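Local structure of estrogen receptor (Crassostrea gigas, 4N1Y) at residues P32-L37 with T113-E118; L67-H72 with R155-N160; L141-M146 with A190-L195. The protein probably acts as a ligand-independent, constitutively active nuclear receptor that regulates transcription, with a ligand-binding domain whose allosteric switch appears to have become vestigial. All blocks are in the same frame, centred on the assembly; numbering follows the deposited sequence.

Contact 1. Residues P32-L37 with T113-E118; sequences PTKVHL and TVEMTE
The N-terminus of helix 34-56, one of the long helices of the nuclear receptor ligand-binding domain, meets the turn between helices 108-113 and 117-132. Thr33 is the N-cap: its OG1 accepts from His36 N at 3.1 Å. Across the contact, Glu115 leaves helix 108-113 with positive phi (58°) in a Schellman motif, and the end of its extended side chain comes up to Lys34. The lysine chain is extended throughout, CG anti to the backbone N (chi1 175°), so it runs along the turn: Lys34 CB lies 3.4 Å from Thr113 O, CD and CE pass the carboxylate, and NZ reaches Glu115 OE1 at 2.7 Å in a salt bridge. The two side chains cross at about a right angle, and the ammonium comes from above the carboxylate plane, 56° out of it. The rest of the contact is mainly apolar. Val114 CG1 fits against Leu37, 3.5 Å from its CB and 3.7 Å from its CD1. Separately, the Thr113 methyl, CG2, lies against the carbonyl oxygen of Pro32. Both Leu37 and Val114 are buried, whereas Pro32 and Thr33 are exposed. Further along helix 34-56, Leu38 takes the side chains of Val114 and Met116, and Met116 also packs on Phe208 and Phe209 of helix 187-215, so the turn has side chains on both helices.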
loop_
_atom_site.group_PDB
_atom_site.type_symbol
_atom_site.label_atom_id
_atom_site.label_comp_id
_atom_site.label_asym_id
_atom_site.label_seq_id
_atom_site.Cartn_x
_atom_site.Cartn_y
_atom_site.Cartn_z
ATOM N N PRO B 32 -24.413 -10.546 18.980
ATOM C CA PRO B 32 -23.224 -10.501 18.119
ATOM C C PRO B 32 -22.001 -11.302 18.550
ATOM O O PRO B 32 -20.966 -10.690 18.834
ATOM C CB PRO B 32 -22.879 -9.005 18.102
ATOM C CG PRO B 32 -23.389 -8.506 19.393
ATOM C CD PRO B 32 -24.661 -9.243 19.619
ATOM N N THR B 33 -22.094 -12.632 18.566
ATOM C CA THR B 33 -20.891 -13.429 18.793
ATOM C C THR B 33 -19.928 -13.265 17.613
ATOM O O THR B 33 -20.294 -12.737 16.555
ATOM C CB THR B 33 -21.191 -14.923 19.008
ATOM O OG1 THR B 33 -21.810 -15.462 17.837
ATOM C CG2 THR B 33 -22.117 -15.125 20.187
ATOM N N LYS B 34 -18.687 -13.692 17.815
ATOM C CA LYS B 34 -17.670 -13.614 16.779
ATOM C C LYS B 34 -18.157 -14.339 15.540
ATOM O O LYS B 34 -18.163 -13.782 14.435
ATOM C CB LYS B 34 -16.352 -14.213 17.263
ATOM C CG LYS B 34 -15.283 -14.267 16.198
ATOM C CD LYS B 34 -13.999 -14.902 16.708
ATOM C CE LYS B 34 -12.949 -14.950 15.599
ATOM N NZ LYS B 34 -11.781 -15.792 15.972
ATOM N N VAL B 35 -18.588 -15.580 15.738
ATOM C CA VAL B 35 -19.094 -16.392 14.648
ATOM C C VAL B 35 -20.324 -15.763 13.999
ATOM O O VAL B 35 -20.414 -15.719 12.770
ATOM C CB VAL B 35 -19.428 -17.810 15.128
ATOM C CG1 VAL B 35 -20.234 -18.554 14.085
ATOM C CG2 VAL B 35 -18.149 -18.554 15.428
ATOM N N HIS B 36 -21.246 -15.236 14.805
ATOM C CA HIS B 36 -22.487 -14.691 14.252
ATOM C C HIS B 36 -22.271 -13.491 13.349
ATOM O O HIS B 36 -22.849 -13.418 12.261
ATOM C CB HIS B 36 -23.452 -14.284 15.360
ATOM C CG HIS B 36 -24.797 -13.867 14.855
ATOM N ND1 HIS B 36 -25.523 -14.621 13.956
ATOM C CD2 HIS B 36 -25.547 -12.769 15.116
ATOM C CE1 HIS B 36 -26.661 -14.007 13.686
ATOM N NE2 HIS B 36 -26.702 -12.882 14.377
ATOM N N LEU B 37 -21.418 -12.569 13.782
ATOM C CA LEU B 37 -21.113 -11.393 12.980
ATOM C C LEU B 37 -20.325 -11.764 11.737
ATOM O O LEU B 37 -20.644 -11.311 10.635
ATOM C CB LEU B 37 -20.326 -10.360 13.790
ATOM C CG LEU B 37 -21.033 -9.605 14.917
ATOM C CD1 LEU B 37 -20.063 -8.682 15.625
ATOM C CD2 LEU B 37 -22.196 -8.809 14.360
ATOM N N THR B 113 -14.960 -7.845 19.001
ATOM C CA THR B 113 -15.633 -9.145 19.080
ATOM C C THR B 113 -15.183 -10.094 17.979
ATOM O O THR B 113 -14.930 -11.275 18.245
ATOM C CB THR B 113 -17.170 -9.020 18.998
ATOM O OG1 THR B 113 -17.648 -8.170 20.049
ATOM C CG2 THR B 113 -17.814 -10.395 19.127
ATOM N N VAL B 114 -15.075 -9.565 16.757
ATOM C CA VAL B 114 -14.698 -10.355 15.584
ATOM C C VAL B 114 -13.198 -10.340 15.344
ATOM O O VAL B 114 -12.729 -10.830 14.318
ATOM C CB VAL B 114 -15.386 -9.858 14.294
ATOM C CG1 VAL B 114 -16.883 -10.045 14.392
ATOM C CG2 VAL B 114 -15.047 -8.398 14.023
ATOM N N GLU B 115 -12.459 -9.730 16.266
ATOM C CA GLU B 115 -11.004 -9.785 16.247
ATOM C C GLU B 115 -10.413 -9.248 14.946
ATOM O O GLU B 115 -9.426 -9.785 14.442
ATOM C CB GLU B 115 -10.564 -11.228 16.487
ATOM C CG GLU B 115 -11.202 -11.800 17.756
ATOM C CD GLU B 115 -10.919 -13.274 17.969
ATOM O OE1 GLU B 115 -10.266 -13.889 17.099
ATOM O OE2 GLU B 115 -11.390 -13.826 18.990
ATOM N N MET B 116 -11.012 -8.178 14.422
ATOM C CA MET B 116 -10.528 -7.522 13.216
ATOM C C MET B 116 -10.252 -6.058 13.500
ATOM O O MET B 116 -10.501 -5.177 12.668
ATOM C CB MET B 116 -11.545 -7.630 12.095
ATOM C CG MET B 116 -11.862 -9.045 11.722
ATOM S SD MET B 116 -12.900 -9.158 10.264
ATOM C CE MET B 116 -11.735 -8.637 9.013
ATOM N N THR B 117 -9.773 -5.791 14.702
ATOM C CA THR B 117 -9.587 -4.417 15.109
ATOM C C THR B 117 -8.564 -3.666 14.274
ATOM O O THR B 117 -8.866 -2.594 13.760
ATOM C CB THR B 117 -9.194 -4.346 16.579
ATOM O OG1 THR B 117 -10.311 -4.772 17.378
ATOM C CG2 THR B 117 -8.879 -2.947 16.948
ATOM N N GLU B 118 -7.378 -4.241 14.099
ATOM C CA GLU B 118 -6.288 -3.568 13.392
ATOM C C GLU B 118 -6.744 -3.280 11.979
ATOM O O GLU B 118 -6.461 -2.204 11.437
ATOM C CB GLU B 118 -4.965 -4.370 13.441
ATOM C CG GLU B 118 -4.495 -5.136 12.197
ATOM C CD GLU B 118 -3.171 -5.897 12.449
ATOM O OE1 GLU B 118 -2.549 -5.688 13.516
ATOM O OE2 GLU B 118 -2.755 -6.710 11.590
#

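Contact 2. Residues L67-H72 with R155-N160; sequences LSDQVH and RLASYN
Asp69 carries this contact, reaching out from the first turn of helix 67-89 with CG anti to its carbonyl carbon (chi1 -70°). Its CB lies beside Ser158, 3.8 Å from OG. One step out, CG sits over the flank of Leu156, whose CB is 3.8 Å away; the two side chains run past each other in opposite directions. At the tip the carboxylate divides its work. OD2 accepts twice from Ser158: the backbone N-H arrives nearly along the C-O axis at 2.9 Å (N-H...O 142°), and OG donates into the anti lone pair. OD1 accepts a hydrogen bond from a water at 2.6 Å, and that water accepts from Ala157 N, so the carboxylate also reaches the preceding peptide indirectly. These donors belong to a type I beta turn from Leu156 to Tyr159 that leads into helix 159-180, Ser158 being its N-cap residue. The buried carboxylate thus ties the start of one ligand-binding-domain helix to the start of another, and the N-H of Ser158, with that of Ala157 through the water, would be expected to stabilise its negative charge. Ser158 OG also accepts from Ser66 N, just ahead of helix 67-89. One turn on from Asp69, His72 extends with CG anti to its backbone N (chi1 177°). Leu156 CD2 lies over one face of its ring, 4.2 Å from the centroid, in a CH-pi contact, and CD1 touches CD2 of the imidazole; NE2 is hydrogen-bonded to Glu152. Just before the turn, Arg155 forms a salt bridge with Glu128 of the second subunit.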
loop_
_atom_site.group_PDB
_atom_site.type_symbol
_atom_site.label_atom_id
_atom_site.label_comp_id
_atom_site.label_asym_id
_atom_site.label_seq_id
_atom_site.Cartn_x
_atom_site.Cartn_y
_atom_site.Cartn_z
ATOM N N LEU B 67 -8.306 -13.120 -20.537
ATOM C CA LEU B 67 -9.098 -13.680 -19.438
ATOM C C LEU B 67 -8.275 -13.951 -18.199
ATOM O O LEU B 67 -8.646 -13.521 -17.105
ATOM C CB LEU B 67 -9.808 -14.963 -19.840
ATOM C CG LEU B 67 -11.095 -14.854 -20.657
ATOM C CD1 LEU B 67 -12.235 -15.318 -19.769
ATOM C CD2 LEU B 67 -11.365 -13.444 -21.144
ATOM N N SER B 68 -7.149 -14.632 -18.370
ATOM C CA SER B 68 -6.281 -14.906 -17.234
ATOM C C SER B 68 -5.935 -13.607 -16.448
ATOM O O SER B 68 -5.933 -13.602 -15.218
ATOM C CB SER B 68 -5.011 -15.624 -17.702
ATOM O OG SER B 68 -3.915 -14.730 -17.765
ATOM N N ASP B 69 -5.671 -12.509 -17.150
ATOM C CA ASP B 69 -5.296 -11.268 -16.473
ATOM C C ASP B 69 -6.520 -10.558 -15.867
ATOM O O ASP B 69 -6.408 -9.899 -14.829
ATOM C CB ASP B 69 -4.542 -10.343 -17.432
ATOM C CG ASP B 69 -3.149 -10.873 -17.777
ATOM O OD1 ASP B 69 -2.632 -11.740 -17.035
ATOM O OD2 ASP B 69 -2.569 -10.428 -18.792
ATOM N N GLN B 70 -7.682 -10.693 -16.503
ATOM C CA GLN B 70 -8.913 -10.209 -15.893
ATOM C C GLN B 70 -9.131 -10.876 -14.547
ATOM O O GLN B 70 -9.365 -10.209 -13.541
ATOM C CB GLN B 70 -10.111 -10.440 -16.800
ATOM C CG GLN B 70 -10.056 -9.616 -18.065
ATOM C CD GLN B 70 -11.283 -9.795 -18.903
ATOM O OE1 GLN B 70 -12.382 -9.942 -18.371
ATOM N NE2 GLN B 70 -11.123 -9.736 -20.218
ATOM N N VAL B 71 -9.030 -12.197 -14.518
ATOM C CA VAL B 71 -9.155 -12.904 -13.264
ATOM C C VAL B 71 -8.040 -12.438 -12.333
ATOM O O VAL B 71 -8.292 -12.134 -11.172
ATOM C CB VAL B 71 -9.100 -14.431 -13.458
ATOM C CG1 VAL B 71 -8.950 -15.134 -12.121
ATOM C CG2 VAL B 71 -10.352 -14.924 -14.206
ATOM N N HIS B 72 -6.825 -12.300 -12.854
ATOM C CA HIS B 72 -5.688 -12.010 -11.984
ATOM C C HIS B 72 -5.826 -10.702 -11.243
ATOM O O HIS B 72 -5.539 -10.642 -10.055
ATOM C CB HIS B 72 -4.378 -12.005 -12.759
ATOM C CG HIS B 72 -3.197 -11.649 -11.914
ATOM N ND1 HIS B 72 -2.581 -12.555 -11.079
ATOM C CD2 HIS B 72 -2.500 -10.494 -11.791
ATOM C CE1 HIS B 72 -1.575 -11.968 -10.456
ATOM N NE2 HIS B 72 -1.499 -10.719 -10.877
ATOM N N ARG B 155 4.808 -7.471 -14.453
ATOM C CA ARG B 155 4.391 -7.498 -15.852
ATOM C C ARG B 155 3.537 -8.702 -16.234
ATOM O O ARG B 155 3.956 -9.856 -16.112
ATOM C CB ARG B 155 5.636 -7.452 -16.725
ATOM C CG ARG B 155 6.209 -6.080 -16.900
ATOM C CD ARG B 155 7.532 -6.147 -17.646
ATOM N NE ARG B 155 8.012 -4.810 -17.953
ATOM C CZ ARG B 155 7.488 -4.074 -18.920
ATOM N NH1 ARG B 155 6.544 -4.604 -19.677
ATOM N NH2 ARG B 155 7.930 -2.849 -19.165
ATOM N N LEU B 156 2.337 -8.407 -16.716
ATOM C CA LEU B 156 1.421 -9.410 -17.241
ATOM C C LEU B 156 1.377 -9.390 -18.779
ATOM O O LEU B 156 1.836 -8.442 -19.404
ATOM C CB LEU B 156 0.021 -9.171 -16.690
ATOM C CG LEU B 156 -0.207 -9.294 -15.191
ATOM C CD1 LEU B 156 -1.578 -8.749 -14.910
ATOM C CD2 LEU B 156 -0.107 -10.745 -14.744
ATOM N N ALA B 157 0.805 -10.424 -19.382
ATOM C CA ALA B 157 0.635 -10.460 -20.829
ATOM C C ALA B 157 -0.071 -9.195 -21.339
ATOM O O ALA B 157 0.260 -8.645 -22.393
ATOM C CB ALA B 157 -0.129 -11.700 -21.226
ATOM N N SER B 158 -1.050 -8.734 -20.581
ATOM C CA SER B 158 -1.844 -7.591 -20.996
ATOM C C SER B 158 -1.215 -6.267 -20.552
ATOM O O SER B 158 -1.913 -5.268 -20.367
ATOM C CB SER B 158 -3.263 -7.723 -20.451
ATOM O OG SER B 158 -3.855 -8.932 -20.898
ATOM N N TYR B 159 0.101 -6.273 -20.354
ATOM C CA TYR B 159 0.809 -5.102 -19.848
ATOM C C TYR B 159 0.439 -3.793 -20.545
ATOM O O TYR B 159 0.156 -2.798 -19.886
ATOM C CB TYR B 159 2.317 -5.314 -19.950
ATOM C CG TYR B 159 3.121 -4.111 -19.520
ATOM C CD1 TYR B 159 3.369 -3.872 -18.176
ATOM C CD2 TYR B 159 3.636 -3.212 -20.455
ATOM C CE1 TYR B 159 4.105 -2.781 -17.768
ATOM C CE2 TYR B 159 4.383 -2.106 -20.050
ATOM C CZ TYR B 159 4.606 -1.902 -18.704
ATOM O OH TYR B 159 5.337 -0.825 -18.266
ATOM N N ASN B 160 0.438 -3.808 -21.870
ATOM C CA ASN B 160 0.141 -2.623 -22.662
ATOM C C ASN B 160 -1.156 -1.953 -22.352
ATOM O O ASN B 160 -1.221 -0.758 -22.071
ATOM C CB ASN B 160 0.061 -2.989 -24.125
ATOM C CG ASN B 160 1.374 -3.156 -24.715
ATOM O OD1 ASN B 160 2.344 -2.595 -24.214
ATOM N ND2 ASN B 160 1.447 -3.915 -25.807
HETATM O O HOH W 1 -0.346 -12.738 -17.700
#

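Contact 3. Residues L141-M146 with A190-L195; sequences LLLQAM and AVLLLL
Leu143 is the side chain on which helices 137-149 and 187-215 meet inside the all-helical ligand-binding domain. Its CB bond points toward the partner helix, and chi1 -84° with chi2 169° brings both methyls against it. CD1 meets Val191 CG1 at 3.9 Å, the two side chains crossing obliquely; CD2 faces Leu195 CD2 at 4.1 Å and Leu192 CD2 at 4.2 Å. The fork of one leucine therefore touches three residues spread over a helical turn: Val191 at one end, Leu195 at the other, and Leu192 between them in sequence, whose CB points off to the flank while its CD2 still reaches Leu143. That is the close part. A turn further along helix 137-149 the fit slackens: Met146 approaches Leu195 with CG alone, 4.5 Å from CD1. The axes of the two short segments come no nearer than 11.4 Å and cross at -44°, and side-chain tips bridge this wide separation. The looser side does not face solvent, for all five touching residues are buried. Met146 packs against Leu169, Leu170 and Ile173 of helix 159-180, and also against Leu193 of the second subunit, which touches Leu195 as well. On the closer side Leu135, from a loop, lies against both Leu143 and Val191. With no hydrogen bond or charge joining the segments, the contact rests on methyl and methylene groups alone; dispersion and the exclusion of water hold the helices here, and the same apolar surface carries on into the dimer interface.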
loop_
_atom_site.group_PDB
_atom_site.type_symbol
_atom_site.label_atom_id
_atom_site.label_comp_id
_atom_site.label_asym_id
_atom_site.label_seq_id
_atom_site.Cartn_x
_atom_site.Cartn_y
_atom_site.Cartn_z
ATOM N N LEU B 141 -15.422 6.393 -7.530
ATOM C CA LEU B 141 -15.544 5.543 -8.705
ATOM C C LEU B 141 -14.187 5.402 -9.411
ATOM O O LEU B 141 -13.773 4.302 -9.780
ATOM C CB LEU B 141 -16.598 6.109 -9.657
ATOM C CG LEU B 141 -18.012 6.016 -9.078
ATOM C CD1 LEU B 141 -19.067 6.526 -10.030
ATOM C CD2 LEU B 141 -18.309 4.591 -8.707
ATOM N N LEU B 142 -13.495 6.518 -9.591
ATOM C CA LEU B 142 -12.198 6.484 -10.251
ATOM C C LEU B 142 -11.209 5.731 -9.387
ATOM O O LEU B 142 -10.411 4.938 -9.870
ATOM C CB LEU B 142 -11.707 7.906 -10.524
ATOM C CG LEU B 142 -12.553 8.608 -11.593
ATOM C CD1 LEU B 142 -12.082 10.044 -11.785
ATOM C CD2 LEU B 142 -12.550 7.821 -12.925
ATOM N N LEU B 143 -11.311 5.937 -8.087
ATOM C CA LEU B 143 -10.405 5.291 -7.154
ATOM C C LEU B 143 -10.511 3.774 -7.195
ATOM O O LEU B 143 -9.497 3.087 -7.214
ATOM C CB LEU B 143 -10.701 5.781 -5.744
ATOM C CG LEU B 143 -10.033 7.095 -5.387
ATOM C CD1 LEU B 143 -10.604 7.578 -4.100
ATOM C CD2 LEU B 143 -8.549 6.863 -5.230
ATOM N N GLN B 144 -11.727 3.244 -7.206
ATOM C CA GLN B 144 -11.852 1.808 -7.264
ATOM C C GLN B 144 -11.298 1.307 -8.599
ATOM O O GLN B 144 -10.573 0.319 -8.639
ATOM C CB GLN B 144 -13.287 1.349 -6.999
ATOM C CG GLN B 144 -14.386 2.169 -7.578
ATOM C CD GLN B 144 -15.736 1.726 -7.037
ATOM O OE1 GLN B 144 -16.775 1.899 -7.679
ATOM N NE2 GLN B 144 -15.727 1.186 -5.827
ATOM N N ALA B 145 -11.615 1.995 -9.686
ATOM C CA ALA B 145 -11.105 1.589 -10.990
ATOM C C ALA B 145 -9.579 1.563 -10.935
ATOM O O ALA B 145 -8.919 0.627 -11.423
ATOM C CB ALA B 145 -11.585 2.510 -12.053
ATOM N N MET B 146 -9.028 2.585 -10.296
ATOM C CA MET B 146 -7.596 2.676 -10.107
ATOM C C MET B 146 -7.058 1.525 -9.247
ATOM O O MET B 146 -6.051 0.903 -9.590
ATOM C CB MET B 146 -7.253 4.015 -9.465
ATOM C CG MET B 146 -5.792 4.273 -9.426
ATOM S SD MET B 146 -5.089 3.989 -11.051
ATOM C CE MET B 146 -5.309 5.609 -11.744
ATOM N N ALA B 190 -2.759 13.623 -1.748
ATOM C CA ALA B 190 -3.183 13.177 -0.423
ATOM C C ALA B 190 -4.095 11.970 -0.546
ATOM O O ALA B 190 -3.930 10.981 0.175
ATOM C CB ALA B 190 -3.893 14.279 0.321
ATOM N N VAL B 191 -5.045 12.042 -1.476
ATOM C CA VAL B 191 -6.049 10.987 -1.605
ATOM C C VAL B 191 -5.416 9.697 -2.092
ATOM O O VAL B 191 -5.682 8.621 -1.557
ATOM C CB VAL B 191 -7.182 11.393 -2.543
ATOM C CG1 VAL B 191 -8.060 10.200 -2.833
ATOM C CG2 VAL B 191 -8.001 12.503 -1.911
ATOM N N LEU B 192 -4.540 9.802 -3.076
ATOM C CA LEU B 192 -3.814 8.625 -3.517
ATOM C C LEU B 192 -3.044 7.982 -2.358
ATOM O O LEU B 192 -2.976 6.762 -2.257
ATOM C CB LEU B 192 -2.868 9.011 -4.648
ATOM C CG LEU B 192 -3.698 9.346 -5.888
ATOM C CD1 LEU B 192 -2.825 9.568 -7.069
ATOM C CD2 LEU B 192 -4.717 8.229 -6.154
ATOM N N LEU B 193 -2.535 8.797 -1.437
ATOM C CA LEU B 193 -1.800 8.264 -0.296
ATOM C C LEU B 193 -2.683 7.375 0.572
ATOM O O LEU B 193 -2.184 6.478 1.238
ATOM C CB LEU B 193 -1.234 9.388 0.569
ATOM C CG LEU B 193 -0.036 10.194 0.072
ATOM C CD1 LEU B 193 0.348 11.237 1.113
ATOM C CD2 LEU B 193 1.136 9.296 -0.255
ATOM N N LEU B 194 -3.992 7.604 0.536
ATOM C CA LEU B 194 -4.898 6.738 1.265
ATOM C C LEU B 194 -4.835 5.318 0.752
ATOM O O LEU B 194 -4.967 4.360 1.525
ATOM C CB LEU B 194 -6.333 7.225 1.165
ATOM C CG LEU B 194 -6.567 8.570 1.823
ATOM C CD1 LEU B 194 -8.031 8.965 1.673
ATOM C CD2 LEU B 194 -6.134 8.527 3.269
ATOM N N LEU B 195 -4.588 5.183 -0.547
ATOM C CA LEU B 195 -4.575 3.859 -1.150
ATOM C C LEU B 195 -3.530 2.951 -0.550
ATOM O O LEU B 195 -3.751 1.747 -0.465
ATOM C CB LEU B 195 -4.364 3.936 -2.657
ATOM C CG LEU B 195 -5.519 4.481 -3.491
ATOM C CD1 LEU B 195 -5.143 4.400 -4.977
ATOM C CD2 LEU B 195 -6.811 3.733 -3.221
#

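How the contacts relate
All three contacts lie in one ligand-binding domain. Contacts 1 and 2 are far apart, on opposite sides of the chain's centre with their own centres 36 Å from each other, and contact 1 has no partner in the second subunit. Contact 3 is the deepest, about 10 Å from the chain's centre against 20 Å for each of the others, and its nearest atoms are about 11 Å from contact 2 and 12 Å from contact 1. Contacts 2 and 3 alternate along the chain through helices 137-149, 159-180 and 187-215, and both touch the second subunit: contact 2 through Arg155 and Tyr159 beside it, contact 3 by apolar side chains. Contact 1 closes before contact 3 opens.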